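Local atomic coordinates of DNA repair protein RecO (Deinococcus radiodurans, PDB entry 1W3S), a protein that is probably involved in DNA repair and recombination by the RecF pathway, and carries a zinc-binding site. Residues Ala101-Gly106 / Gly142-Ile147. Sequence-based numbering, arbitrary orientation.
Sequences ALFQEG and GLAGVI
Ala144 packs its methyl group into the corner formed by the side chains of Leu102 and Phe103, and this one methyl supplies most of the apolar contact where two helices run out into loops. Leu102 meets it with its branch point and one methyl: CG of Leu102 lies 3.6 Å from CB of Ala144, and CD2 of Leu102 is equally near to that CB. With CG of Leu102 anti to its own backbone N (chi1 -152°), the fork reaches across to Ala144 and also onto Leu140 and Leu141 of helix 129-143. Farther along, Leu102 and Val146 run alongside one another, pointing opposite ways, and touch loosely at CD1 of Leu102 and CG2 of Val146, 4.2 Å apart.

The setting is a helical bundle within the RecO C-terminal family region, away from the zinc site, and illustrates how a short side chain near a helix end lets a neighbouring loop pack close. Helix 86-101 has just ended at Leu102, whereas helix 129-143 closes in a Schellman motif at Gly145, whose positive phi (69°) turns the chain out; within that turn Gly145 N donates to Gly142 O at 3.0 Å. Val146, just past the turn, leans on Phe221 of helix 211-225.

The aromatic part belongs to Phe103. Its CB does not aim at the partner segment, but the ring swings back with CG anti to the carbonyl carbon (chi1 -55°), bringing CE2 of Phe103 to 3.5 Å from both CB and CA of Ala144, the CA lying obliquely to the ring. The carbonyl oxygen of Leu143 faces the ring's rim, almost in its plane, 4.0 Å from CE2 of Phe103. An alanine in place of Phe103 would be likely to leave Ala144 covered by Leu102 alone on this segment and Phe108 without its edge-to-face ring partner. The Phe103 side chain also packs on Ala112 of helix 110-125.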
loop_
_atom_site.group_PDB
_atom_site.type_symbol
_atom_site.label_atom_id
_atom_site.label_comp_id
_atom_site.label_asym_id
_atom_site.label_seq_id
_atom_site.Cartn_x
_atom_site.Cartn_y
_atom_site.Cartn_z
ATOM N N ALA A 101 3.942 5.688 -2.014
ATOM C CA ALA A 101 5.404 5.621 -1.862
ATOM C C ALA A 101 6.010 4.500 -2.688
ATOM O O ALA A 101 6.992 4.701 -3.407
ATOM C CB ALA A 101 5.762 5.429 -0.408
ATOM N N LEU A 102 5.433 3.310 -2.548
ATOM C CA LEU A 102 5.696 2.190 -3.454
ATOM C C LEU A 102 5.107 2.644 -4.770
ATOM O O LEU A 102 4.350 3.599 -4.784
ATOM C CB LEU A 102 4.982 0.926 -2.954
ATOM C CG LEU A 102 5.569 -0.443 -3.295
ATOM C CD1 LEU A 102 6.914 -0.633 -2.621
ATOM C CD2 LEU A 102 4.613 -1.537 -2.868
ATOM N N PHE A 103 5.439 1.994 -5.874
ATOM C CA PHE A 103 4.885 2.389 -7.178
ATOM C C PHE A 103 5.063 3.877 -7.493
ATOM O O PHE A 103 4.250 4.719 -7.053
ATOM C CB PHE A 103 3.377 2.113 -7.263
ATOM C CG PHE A 103 2.991 0.700 -6.962
ATOM C CD1 PHE A 103 2.167 0.410 -5.880
ATOM C CD2 PHE A 103 3.424 -0.339 -7.771
ATOM C CE1 PHE A 103 1.792 -0.891 -5.606
ATOM C CE2 PHE A 103 3.059 -1.646 -7.496
ATOM C CZ PHE A 103 2.242 -1.922 -6.412
ATOM N N GLN A 104 6.076 4.219 -8.285
ATOM C CA GLN A 104 6.078 5.566 -8.850
ATOM C C GLN A 104 5.624 5.620 -10.320
ATOM O O GLN A 104 6.343 6.070 -11.214
ATOM C CB GLN A 104 7.364 6.321 -8.495
ATOM C CG GLN A 104 7.447 6.485 -6.949
ATOM C CD GLN A 104 7.638 7.929 -6.502
ATOM O OE1 GLN A 104 8.397 8.681 -7.120
ATOM N NE2 GLN A 104 6.948 8.322 -5.421
ATOM N N GLU A 105 4.428 5.042 -10.514
ATOM C CA GLU A 105 3.370 5.491 -11.465
ATOM C C GLU A 105 3.511 5.161 -12.961
ATOM O O GLU A 105 4.550 5.426 -13.599
ATOM C CB GLU A 105 3.033 6.980 -11.254
ATOM C CG GLU A 105 3.976 8.021 -11.839
ATOM C CD GLU A 105 3.891 9.325 -11.063
ATOM O OE1 GLU A 105 4.807 9.596 -10.245
ATOM O OE2 GLU A 105 2.882 10.057 -11.237
ATOM N N GLY A 106 2.430 4.588 -13.507
ATOM C CA GLY A 106 2.467 3.878 -14.794
ATOM C C GLY A 106 2.940 2.464 -14.509
ATOM O O GLY A 106 2.347 1.483 -14.969
ATOM N N GLY A 142 5.170 -7.443 -3.525
ATOM C CA GLY A 142 5.338 -8.380 -4.638
ATOM C C GLY A 142 5.057 -7.817 -6.028
ATOM O O GLY A 142 5.882 -7.956 -6.938
ATOM N N LEU A 143 3.894 -7.186 -6.197
ATOM C CA LEU A 143 3.491 -6.619 -7.498
ATOM C C LEU A 143 4.322 -5.407 -7.909
ATOM O O LEU A 143 4.361 -5.052 -9.089
ATOM C CB LEU A 143 2.018 -6.206 -7.487
ATOM C CG LEU A 143 0.967 -7.297 -7.325
ATOM C CD1 LEU A 143 -0.418 -6.701 -7.559
ATOM C CD2 LEU A 143 1.224 -8.476 -8.273
ATOM N N ALA A 144 4.957 -4.760 -6.931
ATOM C CA ALA A 144 5.877 -3.652 -7.203
ATOM C C ALA A 144 7.233 -4.165 -7.667
ATOM O O ALA A 144 8.050 -3.380 -8.144
ATOM C CB ALA A 144 6.048 -2.768 -5.960
ATOM N N GLY A 145 7.466 -5.471 -7.524
ATOM C CA GLY A 145 8.770 -6.064 -7.792
ATOM C C GLY A 145 9.806 -5.650 -6.760
ATOM O O GLY A 145 10.981 -5.511 -7.089
ATOM N N VAL A 146 9.360 -5.436 -5.518
ATOM C CA VAL A 146 10.244 -5.180 -4.375
ATOM C C VAL A 146 10.027 -6.335 -3.392
ATOM O O VAL A 146 9.487 -6.171 -2.294
ATOM C CB VAL A 146 9.970 -3.806 -3.713
ATOM C CG1 VAL A 146 11.089 -3.445 -2.756
ATOM C CG2 VAL A 146 9.826 -2.715 -4.773
ATOM N N ILE A 147 10.449 -7.517 -3.833
ATOM C CA ILE A 147 10.195 -8.769 -3.134
ATOM C C ILE A 147 11.361 -9.090 -2.204
ATOM O O ILE A 147 12.493 -9.170 -2.666
ATOM C CB ILE A 147 10.035 -9.905 -4.176
ATOM C CG1 ILE A 147 8.799 -9.666 -5.050
ATOM C CG2 ILE A 147 9.958 -11.287 -3.497
ATOM C CD1 ILE A 147 8.940 -10.211 -6.462
#